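Local coordinates for FAD dependent oxidoreductase (Chelativorans sp. BNC1, PDB 6PXS), which oxidises iminodiacetate using an FAD cofactor, as a member of the DadA oxidoreductase family, at residues I228-P233 / L294-I300; G41-V45 / Y249-A253; G7-L11 / G35-L39; L131-L135 / W240-L244. One frame throughout, in Å; residues are numbered along the deposited sequence.

Contact 1: residues I228-P233 / L294-I300; sequences IHLHLP and LADATHI
His231 and Thr298 trade a pair of backbone hydrogen bonds, a worked example of how strands of an antiparallel sheet pair. His231 N lies 2.8 Å from Thr298 O, and Thr298 N 2.9 Å from His231 O. Beyond the non-hydrogen-bonded pair of Leu230 and His299, a third bond joins Ile300 N to His229 O at 3.2 Å. The tight side is mostly apolar. Leu230 crosses Leu294 at about a right angle, with CD1 of each 3.9 Å apart, and both methyls of Leu232 close on Ala297 CB, CD1 being the nearer at 3.5 Å. The His299 ring, its CG anti to the backbone N (chi1 -177°), extends beneath Ile228, whose CG2 sits over one ring face 3.9 Å from the centroid in a CH-pi contact; His299 NE2 is hydrogen-bonded to Thr302. Helix 277-290 touches Ile228, Leu294 and His299. The looser side carries the partly exposed His231 and Thr298, with Ile300 beside them; side-chain contacts there are mainly aliphatic, Ile300 CG2 lying 3.8 Å from His231 CB. Thr298 OG1 is hydrogen-bonded to Arg274 of the second subunit. Main-chain bonds join the strands, mostly apolar groups face the helix, and polar side-chain atoms find partners outside the two segments.

Contact 2: residues G41-V45 / Y249-A253; sequences GAGVV and YYMLA. With FAD (flavin-adenine dinucleotide), chain E.
Ala42 and Tyr250 begin the apolar group of interactions: Ala42 CB comes to the ring edge, near its plane, 3.4 Å from Tyr250 CE1. Val44 continues it with one branch, CG2, which lies 3.9 Å from Leu252 CD2 and also touches Tyr250 CD1. Leu252 CD1 rests against the carbonyl oxygens of Ala42 and Gly43. Tyr250 reaches the flavin because its CG stands between the backbone N and the carbonyl carbon (chi1 53°), and its OH ends 3.5 Å from FAD N5. The polar group illustrates recognition of the flavin O4 and N3 edge by main-chain groups of Gly43 and Val44. No hydrogen bond crosses between 41-45 and 249-253; instead two successive N-H groups grip flavin O4, Gly43 N at 3.2 Å and Val44 N at 3.1 Å, the latter almost straight at 170°. FAD N3 returns a weak bond to Val44 O at 3.3 Å. Two donors on O4 would probably draw electron density toward that end of the ring system. Around this site, Gly43 and Val45 pair with Val150 and Ala148, Val45 packs on helix 55-76, Val44 touches Val242 of strand 242-244, and Leu252 is bonded to Val260 of strand 258-261.

Contact 3: residues G7-L11 / G35-L39; sequences GAGIL and GKATL. With FAD (flavin-adenine dinucleotide), chain E.
The glycine-rich turn between strand 3-6 and helix 10-20, which fits a Rossmann-type GxGxxG pattern with Gly7 and Gly9, meets Thr38 and Lys36 around the FAD diphosphate. Thr38 OG1 is the crossing point: it accepts Ile10 N at 2.8 Å and FAD O4' at 2.9 Å, and donates to FAD O2A at 2.6 Å. With OG1 anti to the carbonyl carbon and beside the backbone N (chi1 -58°), the hydroxyl shares O2A with Thr38 N, 3.0 Å away. Ala37 N holds the other oxygen, FAD O1A, at 3.1 Å, and Leu11 N makes a weak bond to FAD O2P. Gly9 leaves room, since a CB there would run into FAD O2P. Lys36 stretches fully extended alongside the ribose, its CE 3.3 Å from FAD O3B, and NZ gives a hydrogen bond to Ala8 O at 3.1 Å from above the carbonyl plane, with Asp30 as a long, weak ionic partner. A leucine in place of Lys36 has no NZ, which would probably leave the Ala8 carbonyl without this bond and Asp30 without its nearby positive charge. A glycine-rich turn between first strand and first helix, set against a diphosphate, is characteristic of the Rossmann-type dinucleotide-binding fold.

Contact 4: residues L131-L135 / W240-L244; sequences LFPPL and WPVVL
Trp240 meets residues Leu131 to Pro134 along nearly its whole length, a case study in how one indole packs against a loop with two consecutive prolines. At its root, Trp240 CB lies 3.9 Å from Phe132 CE2. The torsion chi1 of -70° sets CG anti to the carbonyl carbon, and next along the ring CD1 passes 3.8 Å from Leu131 O, which is over one face. Further out on that face, Pro133 CD makes a CH-pi contact, 3.6 Å from Trp240 CE2. On the other branch CE3 points at the face of Phe132, 3.7 Å from its CE2; the pair is edge-to-face, centroids 4.9 Å apart and planes at 57°. The far corner, CH2, ends 3.6 Å from Pro134 CD. Phe132 is itself sandwiched, for Val243 CG2 sits over the centre of its opposite face, 3.9 Å from the centroid, while Pro241 CD lies in plane at its edge. Replacing Trp240 by an alanine would probably leave one face of Phe132 without its partner and both prolines without the surface they rest on. The loop after helix 127-131 is thereby laid against strand 242-244, whose Val242 pairs with strand 90-93, while Met251 of strand 251-254 touches Phe132, Leu135 and Val243.

Depth in the fold and chemistry change together across the four contacts. Contacts 2 and 3 are buried and share the FAD, one at the flavin and one at the diphosphate; they adjoin in sequence through helix 37-40 and strand 44-45, and main-chain N-H groups, joined in contact 3 by the Thr38 hydroxyl, hold the cofactor. Contact 4, buried but farther from the chain's centre, has like contact 2 no hydrogen bond between its segments, but lies away from the cofactor and relies on rings and prolines. Contact 1, only partly buried, is a strand pairing beside the second subunit. Contacts 1 and 2 reach the same sheet. Met251 of contact 2 links outward, its SD packing on Leu294 of contact 1 and its main chain probably bonded to Val243 of contact 4.

Contact 1: residues I228-P233 / L294-I300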
# COMPACT_ATOMS: atom_id res chain seq x y z
N ILE A 228 -5.08 2.77 15.04
CA ILE A 228 -3.66 2.66 14.75
C ILE A 228 -3.16 1.28 15.15
O ILE A 228 -3.56 0.74 16.19
CB ILE A 228 -2.86 3.76 15.48
CG1 ILE A 228 -3.22 5.14 14.91
CG2 ILE A 228 -1.36 3.50 15.37
CD1 ILE A 228 -2.60 6.29 15.65
N HIS A 229 -2.28 0.72 14.33
CA HIS A 229 -1.65 -0.57 14.59
C HIS A 229 -0.16 -0.37 14.74
O HIS A 229 0.50 0.18 13.85
CB HIS A 229 -1.95 -1.56 13.45
CG HIS A 229 -3.37 -2.02 13.41
ND1 HIS A 229 -3.73 -3.35 13.50
CD2 HIS A 229 -4.53 -1.33 13.30
CE1 HIS A 229 -5.04 -3.45 13.44
NE2 HIS A 229 -5.55 -2.24 13.32
N LEU A 230 0.38 -0.81 15.88
CA LEU A 230 1.80 -0.66 16.19
C LEU A 230 2.49 -2.02 16.16
O LEU A 230 1.85 -3.07 16.18
CB LEU A 230 1.98 -0.02 17.57
CG LEU A 230 1.24 1.29 17.80
CD1 LEU A 230 1.49 1.78 19.21
CD2 LEU A 230 1.67 2.34 16.79
N HIS A 231 3.82 -1.98 16.12
CA HIS A 231 4.64 -3.18 16.07
C HIS A 231 5.82 -3.02 17.00
O HIS A 231 6.55 -2.02 16.91
CB HIS A 231 5.11 -3.46 14.64
CG HIS A 231 5.97 -4.67 14.51
ND1 HIS A 231 5.52 -5.94 14.79
CD2 HIS A 231 7.26 -4.81 14.11
CE1 HIS A 231 6.49 -6.81 14.58
NE2 HIS A 231 7.56 -6.15 14.17
N LEU A 232 6.01 -3.98 17.91
CA LEU A 232 7.10 -3.98 18.88
C LEU A 232 8.12 -5.05 18.48
O LEU A 232 8.07 -6.17 18.99
CB LEU A 232 6.58 -4.24 20.29
CG LEU A 232 5.85 -3.09 21.01
CD1 LEU A 232 6.79 -1.91 21.20
CD2 LEU A 232 4.60 -2.68 20.26
N PRO A 233 9.07 -4.74 17.58
CA PRO A 233 9.95 -5.79 17.04
C PRO A 233 10.63 -6.63 18.12
O PRO A 233 11.39 -6.11 18.94
CB PRO A 233 10.97 -5.01 16.21
CG PRO A 233 10.89 -3.61 16.70
CD PRO A 233 9.47 -3.40 17.11
N LEU A 294 5.31 2.73 24.23
CA LEU A 294 5.01 2.62 22.81
C LEU A 294 5.66 3.72 21.98
O LEU A 294 5.44 3.78 20.77
CB LEU A 294 3.50 2.65 22.60
CG LEU A 294 2.71 1.53 23.30
CD1 LEU A 294 1.21 1.74 23.13
CD2 LEU A 294 3.13 0.17 22.78
N ALA A 295 6.47 4.59 22.61
CA ALA A 295 7.00 5.75 21.91
C ALA A 295 7.81 5.35 20.69
O ALA A 295 7.59 5.86 19.59
CB ALA A 295 7.86 6.58 22.87
N ASP A 296 8.77 4.43 20.87
CA ASP A 296 9.63 3.99 19.78
C ASP A 296 9.16 2.68 19.16
O ASP A 296 9.98 1.88 18.69
CB ASP A 296 11.07 3.86 20.28
CG ASP A 296 11.75 5.21 20.43
OD1 ASP A 296 11.48 6.11 19.60
OD2 ASP A 296 12.55 5.38 21.37
N ALA A 297 7.86 2.44 19.15
CA ALA A 297 7.28 1.32 18.43
C ALA A 297 6.99 1.72 16.99
O ALA A 297 6.73 2.89 16.69
CB ALA A 297 6.00 0.83 19.10
N THR A 298 7.04 0.74 16.09
CA THR A 298 6.78 1.02 14.69
C THR A 298 5.29 1.24 14.46
O THR A 298 4.44 0.58 15.06
CB THR A 298 7.27 -0.14 13.82
OG1 THR A 298 8.65 -0.40 14.09
CG2 THR A 298 7.11 0.19 12.34
N HIS A 299 4.98 2.20 13.59
CA HIS A 299 3.62 2.44 13.12
C HIS A 299 3.49 1.79 11.75
O HIS A 299 4.04 2.28 10.77
CB HIS A 299 3.32 3.93 13.07
CG HIS A 299 1.92 4.26 12.67
ND1 HIS A 299 1.45 5.55 12.57
CD2 HIS A 299 0.87 3.46 12.34
CE1 HIS A 299 0.19 5.54 12.20
NE2 HIS A 299 -0.19 4.28 12.05
N ILE A 300 2.76 0.68 11.69
CA ILE A 300 2.69 -0.11 10.46
C ILE A 300 1.52 0.33 9.58
O ILE A 300 1.65 0.37 8.35
CB ILE A 300 2.61 -1.62 10.79
CG1 ILE A 300 1.49 -1.92 11.78
CG2 ILE A 300 3.95 -2.10 11.34
CD1 ILE A 300 1.33 -3.40 12.09

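Contact 2: residues G41-V45 / Y249-A253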
# COMPACT_ATOMS: atom_id res chain seq x y z
N GLY A 41 -12.30 -3.23 12.90
CA GLY A 41 -12.66 -3.39 14.29
C GLY A 41 -11.48 -3.72 15.18
O GLY A 41 -10.71 -4.63 14.87
N ALA A 42 -11.33 -2.98 16.28
CA ALA A 42 -10.24 -3.24 17.21
C ALA A 42 -10.28 -4.68 17.70
O ALA A 42 -9.34 -5.45 17.47
CB ALA A 42 -10.32 -2.27 18.39
N GLY A 43 -11.36 -5.06 18.37
CA GLY A 43 -11.54 -6.44 18.80
C GLY A 43 -11.49 -6.65 20.30
O GLY A 43 -10.99 -7.68 20.75
N VAL A 44 -12.01 -5.71 21.07
CA VAL A 44 -12.06 -5.83 22.52
C VAL A 44 -13.40 -6.44 22.92
O VAL A 44 -14.45 -6.02 22.42
CB VAL A 44 -11.85 -4.47 23.20
CG1 VAL A 44 -12.03 -4.60 24.71
CG2 VAL A 44 -10.47 -3.93 22.88
N VAL A 45 -13.36 -7.42 23.81
CA VAL A 45 -14.56 -8.09 24.32
C VAL A 45 -14.48 -8.04 25.84
O VAL A 45 -13.92 -8.94 26.48
CB VAL A 45 -14.70 -9.53 23.81
CG1 VAL A 45 -15.97 -10.16 24.34
CG2 VAL A 45 -14.67 -9.56 22.29
N TYR A 249 -10.90 5.95 24.67
CA TYR A 249 -9.76 5.32 24.02
C TYR A 249 -9.44 4.01 24.73
O TYR A 249 -9.98 3.70 25.79
CB TYR A 249 -8.55 6.26 24.02
CG TYR A 249 -8.78 7.55 23.28
CD1 TYR A 249 -8.72 7.60 21.89
CD2 TYR A 249 -9.08 8.73 23.96
CE1 TYR A 249 -8.93 8.78 21.20
CE2 TYR A 249 -9.30 9.91 23.28
CZ TYR A 249 -9.23 9.93 21.90
OH TYR A 249 -9.44 11.11 21.22
N TYR A 250 -8.53 3.25 24.12
CA TYR A 250 -8.20 1.91 24.59
C TYR A 250 -7.01 1.42 23.79
O TYR A 250 -6.48 2.12 22.92
CB TYR A 250 -9.40 0.97 24.45
CG TYR A 250 -9.99 0.94 23.06
CD1 TYR A 250 -9.49 0.09 22.09
CD2 TYR A 250 -11.05 1.77 22.73
CE1 TYR A 250 -10.04 0.07 20.81
CE2 TYR A 250 -11.61 1.75 21.46
CZ TYR A 250 -11.09 0.90 20.51
OH TYR A 250 -11.64 0.88 19.25
N MET A 251 -6.57 0.19 24.08
CA MET A 251 -5.52 -0.44 23.31
C MET A 251 -5.41 -1.89 23.74
O MET A 251 -5.74 -2.24 24.88
CB MET A 251 -4.18 0.28 23.49
CG MET A 251 -3.64 0.27 24.90
SD MET A 251 -2.18 1.30 25.07
CE MET A 251 -1.58 0.76 26.66
N LEU A 252 -4.95 -2.73 22.81
CA LEU A 252 -4.81 -4.16 23.05
C LEU A 252 -3.61 -4.67 22.26
O LEU A 252 -3.00 -3.94 21.48
CB LEU A 252 -6.09 -4.92 22.65
CG LEU A 252 -6.54 -4.80 21.19
CD1 LEU A 252 -7.56 -5.87 20.86
CD2 LEU A 252 -7.10 -3.42 20.89
N ALA A 253 -3.28 -5.94 22.48
CA ALA A 253 -2.12 -6.56 21.86
C ALA A 253 -2.50 -7.89 21.23
O ALA A 253 -3.41 -8.58 21.71
CB ALA A 253 -0.99 -6.78 22.87
PA FAD E . -20.02 -3.92 8.16
O1A FAD E . -19.62 -2.60 7.62
O2A FAD E . -18.86 -4.75 8.72
O5B FAD E . -20.80 -4.77 7.10
C5B FAD E . -21.54 -4.14 6.03
C4B FAD E . -21.26 -4.89 4.75
O4B FAD E . -22.40 -4.79 3.87
C3B FAD E . -20.06 -4.37 3.96
O3B FAD E . -19.31 -5.45 3.42
C2B FAD E . -20.72 -3.54 2.86
O2B FAD E . -19.91 -3.44 1.69
C1B FAD E . -21.97 -4.37 2.60
N9A FAD E . -23.05 -3.64 1.95
C8A FAD E . -23.66 -2.49 2.39
N7A FAD E . -24.61 -2.06 1.60
C5A FAD E . -24.63 -2.98 0.57
C6A FAD E . -25.42 -3.09 -0.59
N6A FAD E . -26.38 -2.23 -0.93
N1A FAD E . -25.18 -4.14 -1.42
C2A FAD E . -24.22 -5.01 -1.09
N3A FAD E . -23.42 -5.00 -0.03
C4A FAD E . -23.68 -3.96 0.77
N1 FAD E . -16.74 -3.44 18.21
C2 FAD E . -16.42 -4.14 19.34
O2 FAD E . -17.20 -4.95 19.85
N3 FAD E . -15.18 -3.97 19.93
C4 FAD E . -14.19 -3.11 19.48
O4 FAD E . -13.12 -3.04 20.09
C4X FAD E . -14.54 -2.37 18.29
N5 FAD E . -13.66 -1.54 17.81
C5X FAD E . -14.00 -0.82 16.67
C6 FAD E . -13.07 0.07 16.13
C7 FAD E . -13.36 0.81 14.99
C7M FAD E . -12.33 1.76 14.44
C8 FAD E . -14.61 0.65 14.36
C8M FAD E . -14.95 1.44 13.12
C9 FAD E . -15.53 -0.24 14.89
C9A FAD E . -15.24 -0.98 16.03
N10 FAD E . -16.16 -1.89 16.59
C10 FAD E . -15.84 -2.60 17.72
C1' FAD E . -17.49 -2.08 15.98
C2' FAD E . -17.51 -3.16 14.90
O2' FAD E . -16.32 -3.08 14.11
C3' FAD E . -18.72 -2.93 14.00
O3' FAD E . -19.85 -2.60 14.80
C4' FAD E . -19.10 -4.14 13.13
O4' FAD E . -17.97 -4.50 12.33
C5' FAD E . -20.29 -3.83 12.25
O5' FAD E . -20.54 -4.96 11.38
P FAD E . -21.64 -4.89 10.26
O1P FAD E . -22.95 -4.39 10.88
O2P FAD E . -21.74 -6.16 9.50
O3P FAD E . -21.09 -3.73 9.32

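Contact 3: residues G7-L11 / G35-L39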
# COMPACT_ATOMS: atom_id res chain seq x y z
N GLY A 7 -24.81 -7.89 2.66
CA GLY A 7 -23.76 -7.44 3.55
C GLY A 7 -23.16 -8.59 4.34
O GLY A 7 -23.88 -9.30 5.05
N ALA A 8 -21.85 -8.77 4.23
CA ALA A 8 -21.18 -9.89 4.87
C ALA A 8 -20.15 -9.42 5.88
O ALA A 8 -19.02 -9.92 5.91
CB ALA A 8 -20.51 -10.79 3.83
N GLY A 9 -20.52 -8.44 6.70
CA GLY A 9 -19.71 -8.07 7.84
C GLY A 9 -19.82 -9.11 8.93
O GLY A 9 -20.23 -10.25 8.71
N ILE A 10 -19.45 -8.70 10.14
CA ILE A 10 -19.52 -9.62 11.26
C ILE A 10 -20.96 -10.06 11.49
O ILE A 10 -21.22 -11.19 11.91
CB ILE A 10 -18.92 -8.99 12.53
CG1 ILE A 10 -18.84 -10.02 13.66
CG2 ILE A 10 -19.76 -7.80 12.99
CD1 ILE A 10 -17.92 -11.19 13.36
N LEU A 11 -21.93 -9.18 11.20
CA LEU A 11 -23.32 -9.51 11.48
C LEU A 11 -23.92 -10.38 10.38
O LEU A 11 -24.52 -11.42 10.66
CB LEU A 11 -24.14 -8.22 11.64
CG LEU A 11 -25.59 -8.40 12.10
CD1 LEU A 11 -25.66 -9.15 13.43
CD2 LEU A 11 -26.28 -7.05 12.21
N GLY A 35 -13.94 1.08 3.90
CA GLY A 35 -14.35 1.43 5.24
C GLY A 35 -15.21 0.40 5.93
O GLY A 35 -15.81 0.72 6.96
N LYS A 36 -15.30 -0.81 5.38
CA LYS A 36 -16.06 -1.88 6.02
C LYS A 36 -15.69 -1.99 7.49
O LYS A 36 -14.52 -2.19 7.83
CB LYS A 36 -15.79 -3.20 5.29
CG LYS A 36 -16.56 -4.39 5.82
CD LYS A 36 -16.36 -5.62 4.95
CE LYS A 36 -17.12 -6.82 5.48
NZ LYS A 36 -16.98 -8.00 4.59
N ALA A 37 -16.69 -1.83 8.35
CA ALA A 37 -16.43 -1.72 9.79
C ALA A 37 -15.71 -2.95 10.32
O ALA A 37 -14.77 -2.83 11.12
CB ALA A 37 -17.74 -1.51 10.54
N THR A 38 -16.13 -4.15 9.90
CA THR A 38 -15.53 -5.36 10.44
C THR A 38 -14.04 -5.45 10.15
O THR A 38 -13.28 -6.01 10.95
CB THR A 38 -16.26 -6.59 9.89
OG1 THR A 38 -17.65 -6.51 10.22
CG2 THR A 38 -15.67 -7.87 10.47
N LEU A 39 -13.60 -4.90 9.02
CA LEU A 39 -12.18 -4.96 8.66
C LEU A 39 -11.33 -4.01 9.49
O LEU A 39 -10.10 -4.15 9.48
CB LEU A 39 -11.99 -4.63 7.18
CG LEU A 39 -12.83 -5.40 6.16
CD1 LEU A 39 -12.46 -4.94 4.76
CD2 LEU A 39 -12.64 -6.90 6.30
PA FAD E . -20.02 -3.92 8.16
O1A FAD E . -19.62 -2.60 7.62
O2A FAD E . -18.86 -4.75 8.72
O5B FAD E . -20.80 -4.77 7.10
C5B FAD E . -21.54 -4.14 6.03
C4B FAD E . -21.26 -4.89 4.75
O4B FAD E . -22.40 -4.79 3.87
C3B FAD E . -20.06 -4.37 3.96
O3B FAD E . -19.31 -5.45 3.42
C2B FAD E . -20.72 -3.54 2.86
O2B FAD E . -19.91 -3.44 1.69
C1B FAD E . -21.97 -4.37 2.60
N9A FAD E . -23.05 -3.64 1.95
C8A FAD E . -23.66 -2.49 2.39
N7A FAD E . -24.61 -2.06 1.60
C5A FAD E . -24.63 -2.98 0.57
C6A FAD E . -25.42 -3.09 -0.59
N6A FAD E . -26.38 -2.23 -0.93
N1A FAD E . -25.18 -4.14 -1.42
C2A FAD E . -24.22 -5.01 -1.09
N3A FAD E . -23.42 -5.00 -0.03
C4A FAD E . -23.68 -3.96 0.77
N1 FAD E . -16.74 -3.44 18.21
C2 FAD E . -16.42 -4.14 19.34
O2 FAD E . -17.20 -4.95 19.85
N3 FAD E . -15.18 -3.97 19.93
C4 FAD E . -14.19 -3.11 19.48
O4 FAD E . -13.12 -3.04 20.09
C4X FAD E . -14.54 -2.37 18.29
N5 FAD E . -13.66 -1.54 17.81
C5X FAD E . -14.00 -0.82 16.67
C6 FAD E . -13.07 0.07 16.13
C7 FAD E . -13.36 0.81 14.99
C7M FAD E . -12.33 1.76 14.44
C8 FAD E . -14.61 0.65 14.36
C8M FAD E . -14.95 1.44 13.12
C9 FAD E . -15.53 -0.24 14.89
C9A FAD E . -15.24 -0.98 16.03
N10 FAD E . -16.16 -1.89 16.59
C10 FAD E . -15.84 -2.60 17.72
C1' FAD E . -17.49 -2.08 15.98
C2' FAD E . -17.51 -3.16 14.90
O2' FAD E . -16.32 -3.08 14.11
C3' FAD E . -18.72 -2.93 14.00
O3' FAD E . -19.85 -2.60 14.80
C4' FAD E . -19.10 -4.14 13.13
O4' FAD E . -17.97 -4.50 12.33
C5' FAD E . -20.29 -3.83 12.25
O5' FAD E . -20.54 -4.96 11.38
P FAD E . -21.64 -4.89 10.26
O1P FAD E . -22.95 -4.39 10.88
O2P FAD E . -21.74 -6.16 9.50
O3P FAD E . -21.09 -3.73 9.32

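Contact 4: residues L131-L135 / W240-L244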
# COMPACT_ATOMS: atom_id res chain seq x y z
N LEU A 131 2.01 -6.31 33.87
CA LEU A 131 1.28 -7.05 32.85
C LEU A 131 1.31 -6.39 31.49
O LEU A 131 1.24 -7.08 30.47
CB LEU A 131 -0.18 -7.25 33.29
CG LEU A 131 -0.38 -8.06 34.57
CD1 LEU A 131 -1.80 -7.90 35.08
CD2 LEU A 131 -0.06 -9.53 34.33
N PHE A 132 1.41 -5.06 31.45
CA PHE A 132 1.48 -4.29 30.20
C PHE A 132 2.68 -3.37 30.32
O PHE A 132 2.55 -2.19 30.70
CB PHE A 132 0.18 -3.52 29.95
CG PHE A 132 -0.15 -3.34 28.50
CD1 PHE A 132 0.29 -2.22 27.80
CD2 PHE A 132 -0.91 -4.28 27.82
CE1 PHE A 132 -0.02 -2.05 26.47
CE2 PHE A 132 -1.22 -4.12 26.48
CZ PHE A 132 -0.77 -3.00 25.81
N PRO A 133 3.88 -3.87 30.01
CA PRO A 133 5.12 -3.14 30.33
C PRO A 133 5.08 -1.68 29.90
O PRO A 133 5.46 -0.80 30.68
CB PRO A 133 6.19 -3.92 29.56
CG PRO A 133 5.66 -5.31 29.53
CD PRO A 133 4.16 -5.18 29.42
N PRO A 134 4.65 -1.36 28.67
CA PRO A 134 4.75 0.04 28.22
C PRO A 134 3.92 1.03 29.05
O PRO A 134 4.08 2.24 28.85
CB PRO A 134 4.26 -0.01 26.77
CG PRO A 134 3.54 -1.29 26.63
CD PRO A 134 4.19 -2.24 27.58
N LEU A 135 3.07 0.56 29.96
CA LEU A 135 2.29 1.48 30.79
C LEU A 135 3.19 2.23 31.76
O LEU A 135 4.35 1.86 32.01
CB LEU A 135 1.22 0.72 31.57
CG LEU A 135 0.01 0.20 30.79
CD1 LEU A 135 -0.93 -0.54 31.73
CD2 LEU A 135 -0.73 1.34 30.11
N TRP A 240 -0.28 -10.20 26.91
CA TRP A 240 -0.62 -8.87 27.38
C TRP A 240 -2.13 -8.69 27.43
O TRP A 240 -2.84 -9.14 26.53
CB TRP A 240 -0.01 -7.81 26.47
CG TRP A 240 1.48 -7.72 26.57
CD1 TRP A 240 2.32 -8.59 27.20
CD2 TRP A 240 2.31 -6.68 26.05
NE1 TRP A 240 3.62 -8.17 27.09
CE2 TRP A 240 3.64 -6.99 26.39
CE3 TRP A 240 2.06 -5.51 25.32
CZ2 TRP A 240 4.72 -6.18 26.03
CZ3 TRP A 240 3.12 -4.71 24.96
CH2 TRP A 240 4.44 -5.05 25.31
N PRO A 241 -2.65 -8.05 28.47
CA PRO A 241 -4.10 -7.88 28.61
C PRO A 241 -4.61 -6.71 27.78
O PRO A 241 -3.86 -6.02 27.09
CB PRO A 241 -4.28 -7.63 30.10
CG PRO A 241 -3.04 -6.90 30.48
CD PRO A 241 -1.94 -7.49 29.64
N VAL A 242 -5.91 -6.49 27.86
CA VAL A 242 -6.54 -5.31 27.28
C VAL A 242 -6.43 -4.16 28.26
O VAL A 242 -6.35 -4.36 29.48
CB VAL A 242 -8.01 -5.61 26.92
CG1 VAL A 242 -8.68 -4.39 26.32
CG2 VAL A 242 -8.10 -6.80 25.96
N VAL A 243 -6.42 -2.94 27.74
CA VAL A 243 -6.33 -1.73 28.56
C VAL A 243 -7.53 -0.85 28.22
O VAL A 243 -7.80 -0.59 27.05
CB VAL A 243 -5.01 -0.98 28.33
CG1 VAL A 243 -4.92 0.24 29.24
CG2 VAL A 243 -3.83 -1.91 28.56
N LEU A 244 -8.22 -0.38 29.26
CA LEU A 244 -9.42 0.44 29.12
C LEU A 244 -9.27 1.69 29.98
O LEU A 244 -9.69 1.70 31.15
CB LEU A 244 -10.68 -0.34 29.50
CG LEU A 244 -10.88 -1.68 28.80
CD1 LEU A 244 -12.12 -2.38 29.35
CD2 LEU A 244 -11.00 -1.49 27.30